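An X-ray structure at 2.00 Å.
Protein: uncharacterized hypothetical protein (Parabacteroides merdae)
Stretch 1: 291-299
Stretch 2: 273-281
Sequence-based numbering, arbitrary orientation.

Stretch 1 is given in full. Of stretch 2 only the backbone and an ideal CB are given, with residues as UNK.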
ATOM      1  N   ALA B 291      34.995 -28.676   7.964  1.00 42.69           N
ATOM      2  CA  ALA B 291      33.694 -28.281   8.526  1.00 39.57           C
ATOM      3  C   ALA B 291      33.945 -27.298   9.653  1.00 43.57           C
ATOM      4  O   ALA B 291      35.071 -27.206  10.183  1.00 40.93           O
ATOM      5  CB  ALA B 291      32.957 -29.498   9.049  1.00 36.08           C
ATOM      6  N   TYR B 292      32.895 -26.590  10.038  1.00 41.25           N
ATOM      7  CA  TYR B 292      32.916 -25.756  11.224  1.00 37.26           C
ATOM      8  C   TYR B 292      31.721 -26.192  12.042  1.00 34.89           C
ATOM      9  O   TYR B 292      30.561 -26.136  11.559  1.00 38.65           O
ATOM     10  CB  TYR B 292      32.836 -24.239  10.875  1.00 41.81           C
ATOM     11  CG  TYR B 292      32.788 -23.351  12.098  1.00 43.84           C
ATOM     12  CD1 TYR B 292      33.876 -23.289  12.960  1.00 44.45           C
ATOM     13  CD2 TYR B 292      31.668 -22.621  12.424  1.00 41.31           C
ATOM     14  CE1 TYR B 292      33.859 -22.517  14.109  1.00 47.07           C
ATOM     15  CE2 TYR B 292      31.649 -21.817  13.580  1.00 45.13           C
ATOM     16  CZ  TYR B 292      32.719 -21.810  14.437  1.00 46.49           C
ATOM     17  OH  TYR B 292      32.744 -21.006  15.568  1.00 51.62           O
ATOM     18  N   VAL B 293      31.986 -26.638  13.263  1.00 36.31           N
ATOM     19  CA  VAL B 293      30.970 -27.071  14.217  1.00 40.31           C
ATOM     20  C   VAL B 293      30.770 -25.953  15.261  1.00 48.42           C
ATOM     21  O   VAL B 293      31.726 -25.510  15.885  1.00 45.77           O
ATOM     22  CB  VAL B 293      31.427 -28.337  14.930  1.00 43.31           C
ATOM     23  CG1 VAL B 293      30.322 -28.824  15.896  1.00 41.76           C
ATOM     24  CG2 VAL B 293      31.879 -29.370  13.904  1.00 42.70           C
ATOM     25  N   TYR B 294      29.546 -25.433  15.375  1.00 47.00           N
ATOM     26  CA  TYR B 294      29.253 -24.305  16.273  1.00 41.09           C
ATOM     27  C   TYR B 294      28.394 -24.831  17.388  1.00 46.29           C
ATOM     28  O   TYR B 294      27.445 -25.544  17.129  1.00 49.75           O
ATOM     29  CB  TYR B 294      28.524 -23.173  15.520  1.00 43.52           C
ATOM     30  CG  TYR B 294      28.123 -22.048  16.441  1.00 43.54           C
ATOM     31  CD1 TYR B 294      29.083 -21.211  16.956  1.00 47.34           C
ATOM     32  CD2 TYR B 294      26.802 -21.843  16.814  1.00 49.72           C
ATOM     33  CE1 TYR B 294      28.762 -20.163  17.808  1.00 45.62           C
ATOM     34  CE2 TYR B 294      26.457 -20.815  17.683  1.00 51.65           C
ATOM     35  CZ  TYR B 294      27.438 -19.958  18.157  1.00 47.85           C
ATOM     36  OH  TYR B 294      27.174 -18.974  19.069  1.00 52.97           O
ATOM     37  N   ILE B 295      28.733 -24.504  18.622  1.00 44.67           N
ATOM     38  CA  ILE B 295      27.951 -24.919  19.791  1.00 43.77           C
ATOM     39  C   ILE B 295      26.901 -23.860  20.094  1.00 44.81           C
ATOM     40  O   ILE B 295      27.210 -22.824  20.666  1.00 53.87           O
ATOM     41  CB  ILE B 295      28.828 -25.160  21.028  1.00 47.30           C
ATOM     42  CG1 ILE B 295      30.027 -26.085  20.718  1.00 48.62           C
ATOM     43  CG2 ILE B 295      28.007 -25.697  22.203  1.00 44.47           C
ATOM     44  CD1 ILE B 295      29.741 -27.429  20.115  1.00 46.00           C
ATOM     45  N   ASN B 296      25.658 -24.091  19.687  1.00 40.41           N
ATOM     46  CA  ASN B 296      24.570 -23.142  19.914  1.00 45.73           C
ATOM     47  C   ASN B 296      24.214 -23.019  21.403  1.00 51.18           C
ATOM     48  O   ASN B 296      23.961 -21.921  21.892  1.00 54.92           O
ATOM     49  CB  ASN B 296      23.287 -23.554  19.149  1.00 48.48           C
ATOM     50  CG  ASN B 296      23.474 -23.619  17.655  1.00 44.64           C
ATOM     51  OD1 ASN B 296      23.651 -24.704  17.101  1.00 51.40           O
ATOM     52  ND2 ASN B 296      23.345 -22.489  16.978  1.00 45.41           N
ATOM     53  N   LYS B 297      24.255 -24.144  22.118  1.00 49.66           N
ATOM     54  CA  LYS B 297      23.808 -24.251  23.536  1.00 54.60           C
ATOM     55  C   LYS B 297      24.465 -25.470  24.150  1.00 51.71           C
ATOM     56  O   LYS B 297      24.759 -26.420  23.416  1.00 58.70           O
ATOM     57  CB  LYS B 297      22.289 -24.475  23.597  1.00 60.15           C
ATOM     58  CG  LYS B 297      21.384 -23.330  23.165  1.00 68.03           C
ATOM     59  CD  LYS B 297      19.904 -23.697  23.363  1.00 89.76           C
ATOM     60  CE  LYS B 297      19.403 -24.671  22.290  1.00 97.76           C
ATOM     61  NZ  LYS B 297      18.641 -25.828  22.849  1.00 75.84           N
ATOM     62  N   ALA B 298      24.723 -25.463  25.455  1.00 48.90           N
ATOM     63  CA  ALA B 298      25.293 -26.634  26.099  1.00 52.94           C
ATOM     64  C   ALA B 298      24.919 -26.649  27.570  1.00 61.55           C
ATOM     65  O   ALA B 298      25.152 -25.680  28.257  1.00 72.94           O
ATOM     66  CB  ALA B 298      26.827 -26.690  25.949  1.00 55.76           C
ATOM     67  N   SER B 299      24.321 -27.741  28.028  1.00 64.61           N
ATOM     68  CA  SER B 299      24.021 -27.986  29.455  1.00 66.79           C
ATOM     69  C   SER B 299      24.594 -29.353  29.790  1.00 68.01           C
ATOM     70  O   SER B 299      25.033 -30.055  28.888  1.00 61.74           O
ATOM     71  CB  SER B 299      22.511 -27.982  29.680  1.00 64.86           C
ATOM     72  OG  SER B 299      21.886 -29.044  28.979  1.00 73.31           O
ATOM     73  N   UNK B 273      36.421 -28.481  27.288  1.00 60.69           N
ATOM     74  CA  UNK B 273      35.750 -27.249  27.662  1.00 52.36           C
ATOM     75  C   UNK B 273      34.928 -26.545  26.611  1.00 65.80           C
ATOM     76  O   UNK B 273      34.913 -25.321  26.555  1.00 62.75           O
ATOM     77  CB  UNK B 273      36.804 -26.262  28.168  1.00 52.36           C
ATOM     78  N   UNK B 274      34.225 -27.296  25.775  1.00 50.96           N
ATOM     79  CA  UNK B 274      33.273 -26.680  24.908  1.00 49.80           C
ATOM     80  C   UNK B 274      32.114 -26.069  25.702  1.00 54.00           C
ATOM     81  O   UNK B 274      31.763 -26.560  26.753  1.00 56.30           O
ATOM     82  CB  UNK B 274      32.757 -27.702  23.893  1.00 49.80           C
ATOM     83  N   UNK B 275      31.506 -25.016  25.166  1.00 48.64           N
ATOM     84  CA  UNK B 275      30.356 -24.388  25.768  1.00 48.11           C
ATOM     85  C   UNK B 275      29.673 -23.585  24.725  1.00 50.09           C
ATOM     86  O   UNK B 275      30.132 -23.526  23.598  1.00 52.30           O
ATOM     87  CB  UNK B 275      30.738 -23.521  26.970  1.00 48.11           C
ATOM     88  N   UNK B 276      28.558 -22.973  25.089  1.00 46.20           N
ATOM     89  CA  UNK B 276      27.831 -22.138  24.208  1.00 48.03           C
ATOM     90  C   UNK B 276      28.792 -21.106  23.560  1.00 45.01           C
ATOM     91  O   UNK B 276      29.586 -20.490  24.240  1.00 44.21           O
ATOM     92  CB  UNK B 276      26.687 -21.456  24.961  1.00 48.03           C
ATOM     93  N   UNK B 277      28.704 -20.966  22.243  1.00 43.63           N
ATOM     94  CA  UNK B 277      29.502 -20.045  21.402  1.00 54.04           C
ATOM     95  C   UNK B 277      30.878 -20.575  21.071  1.00 50.75           C
ATOM     96  O   UNK B 277      31.574 -20.002  20.244  1.00 46.97           O
ATOM     97  CB  UNK B 277      29.651 -18.692  22.100  1.00 54.04           C
ATOM     98  N   UNK B 278      31.267 -21.686  21.671  1.00 46.81           N
ATOM     99  CA  UNK B 278      32.491 -22.343  21.275  1.00 45.26           C
ATOM    100  C   UNK B 278      32.312 -22.948  19.885  1.00 45.91           C
ATOM    101  O   UNK B 278      31.223 -22.998  19.323  1.00 43.39           O
ATOM    102  CB  UNK B 278      32.887 -23.413  22.294  1.00 45.26           C
ATOM    103  N   UNK B 279      33.414 -23.338  19.289  1.00 45.62           N
ATOM    104  CA  UNK B 279      33.385 -23.881  17.944  1.00 45.14           C
ATOM    105  C   UNK B 279      34.620 -24.718  17.681  1.00 43.42           C
ATOM    106  O   UNK B 279      35.567 -24.687  18.473  1.00 45.01           O
ATOM    107  CB  UNK B 279      33.273 -22.758  16.911  1.00 45.14           C
ATOM    108  N   UNK B 280      34.601 -25.423  16.560  1.00 43.93           N
ATOM    109  CA  UNK B 280      35.750 -26.185  16.145  1.00 44.95           C
ATOM    110  C   UNK B 280      35.826 -26.242  14.641  1.00 38.84           C
ATOM    111  O   UNK B 280      34.849 -26.642  13.947  1.00 43.49           O
ATOM    112  CB  UNK B 280      35.707 -27.596  16.735  1.00 44.95           C
ATOM    113  N   UNK B 281      36.931 -25.809  14.081  1.00 42.63           N
ATOM    114  CA  UNK B 281      37.228 -26.108  12.664  1.00 42.56           C
ATOM    115  C   UNK B 281      37.721 -27.525  12.585  1.00 45.24           C
ATOM    116  O   UNK B 281      38.558 -27.910  13.366  1.00 49.29           O
ATOM    117  CB  UNK B 281      38.260 -25.143  12.076  1.00 42.56           C
TER

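Position 273 lies beyond the reach of stretch 1, so the contact imposes nothing on it; its phi/psi of 59/38° is a region that favours glycine, and the residue is Gly-273.

At position 274 the CA-to-CB bond points toward stretch 1, and the ideal CB lies 4.5 Å from Ile-295 CG1. An aliphatic side chain such as leucine, isoleucine, valine or methionine could reach this hydrocarbon neighbour. Leu-274 takes the place, its CD2 packing 4.2 Å from Ile-295 CG1.

Position 275 points away, and polar or charged residues would do well. It is Lys-275, whose side chain stays 5 Å or more from stretch 1 and leaves the contact to its backbone: its carbonyl O accepts a bond from the amide of 278, closing a type II turn.

Position 276 is the second residue of that turn, with phi/psi of -50/132°. CB points sideways, 4.1 Å from Asn-296 O. Proline would fit the phi, as would many polar residues. Glu-276 lays its CG 3.3 Å from Asn-296 O, and its carboxylate makes no salt bridge with stretch 1.

Position 277 has a positive phi (81/-8°), as the third place of a type II turn requires; glycine or asparagine would be the usual guess. CB points away overall, yet lies 3.9 Å from Tyr-294 OH. Glu-277 adopts this backbone nonetheless, setting CG 3.4 Å from Tyr-294 OH, while its N donates to Ile-295 O (2.9 Å).

At position 278 CB points sideways, 4.2 Å from Ile-295 CG1, so a small or apolar side chain suits. Ala-278 meets Ile-295 CG1 through its CB at 4.3 Å, and its O accepts from Ile-295 N (3.0 Å), the next rung of the antiparallel pairing after the bond from Glu-277 N.

Position 279 is the most restrictive: an ideal CB would sit 2.3 Å from Tyr-292 OH, a clash. Only glycine avoids it. Gly-279 brings its CA within 3.1 Å of Val-293 O in a CA-H...O contact.

Position 280 pairs with Val-293, with CB on the same sheet face as that side chain; small or beta-branched apolar residues would fit. Ala-280 is the choice, and its backbone bonds Val-293 both ways: Ala-280 N to Val-293 O at 3.0 Å, Val-293 N to Ala-280 O at 2.9 Å.

Position 281 shares the face of Tyr-292, its CB 4.8 Å from Tyr-292 CD1. An aromatic or large aliphatic group could pack against that ring. Trp-281 does so, with the two ring planes oblique: Tyr-292 CD1 lies over one face of the indole, 3.9 Å from Trp-281 CD2.

Stretch 2 273-281: GLKEEAGAW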
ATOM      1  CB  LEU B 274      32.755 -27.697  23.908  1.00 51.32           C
ATOM      2  CG  LEU B 274      33.777 -28.080  22.861  1.00 48.97           C
ATOM      3  CD1 LEU B 274      33.311 -29.389  22.212  1.00 54.86           C
ATOM      4  CD2 LEU B 274      33.994 -26.977  21.852  1.00 47.26           C
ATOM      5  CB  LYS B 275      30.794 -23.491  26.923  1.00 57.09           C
ATOM      6  CG  LYS B 275      31.887 -22.473  26.592  1.00 55.96           C
ATOM      7  CD  LYS B 275      32.271 -21.623  27.795  1.00 63.49           C
ATOM      8  CE  LYS B 275      33.769 -21.364  27.827  1.00 73.65           C
ATOM      9  NZ  LYS B 275      34.098 -20.638  29.062  1.00 78.87           N
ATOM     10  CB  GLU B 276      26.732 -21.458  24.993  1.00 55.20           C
ATOM     11  CG  GLU B 276      25.851 -20.542  24.166  1.00 66.35           C
ATOM     12  CD  GLU B 276      24.559 -20.158  24.889  1.00 80.40           C
ATOM     13  OE1 GLU B 276      24.242 -20.749  25.942  1.00 72.07           O
ATOM     14  OE2 GLU B 276      23.855 -19.261  24.384  1.00 67.27           O
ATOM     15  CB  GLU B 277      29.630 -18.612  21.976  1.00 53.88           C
ATOM     16  CG  GLU B 277      28.312 -17.871  22.043  1.00 51.44           C
ATOM     17  CD  GLU B 277      28.495 -16.346  22.202  1.00 62.51           C
ATOM     18  OE1 GLU B 277      29.387 -15.720  21.562  1.00 52.88           O
ATOM     19  OE2 GLU B 277      27.727 -15.749  22.977  1.00 68.88           O
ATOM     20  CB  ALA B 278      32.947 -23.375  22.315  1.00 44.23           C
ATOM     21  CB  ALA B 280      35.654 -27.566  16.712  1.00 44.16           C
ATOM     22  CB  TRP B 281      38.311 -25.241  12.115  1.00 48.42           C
ATOM     23  CG  TRP B 281      37.961 -23.774  12.049  1.00 43.25           C
ATOM     24  CD1 TRP B 281      38.340 -22.786  12.928  1.00 48.55           C
ATOM     25  CD2 TRP B 281      37.237 -23.094  11.004  1.00 44.47           C
ATOM     26  NE1 TRP B 281      37.889 -21.573  12.515  1.00 52.03           N
ATOM     27  CE2 TRP B 281      37.207 -21.692  11.371  1.00 40.44           C
ATOM     28  CE3 TRP B 281      36.605 -23.494   9.856  1.00 42.51           C
ATOM     29  CZ2 TRP B 281      36.596 -20.744  10.592  1.00 41.64           C
ATOM     30  CZ3 TRP B 281      35.951 -22.526   9.094  1.00 46.39           C
ATOM     31  CH2 TRP B 281      35.948 -21.173   9.466  1.00 46.61           C
TER
HETATM   32  O   HOH W   1      33.130 -20.068  18.105  1.00 44.41           O
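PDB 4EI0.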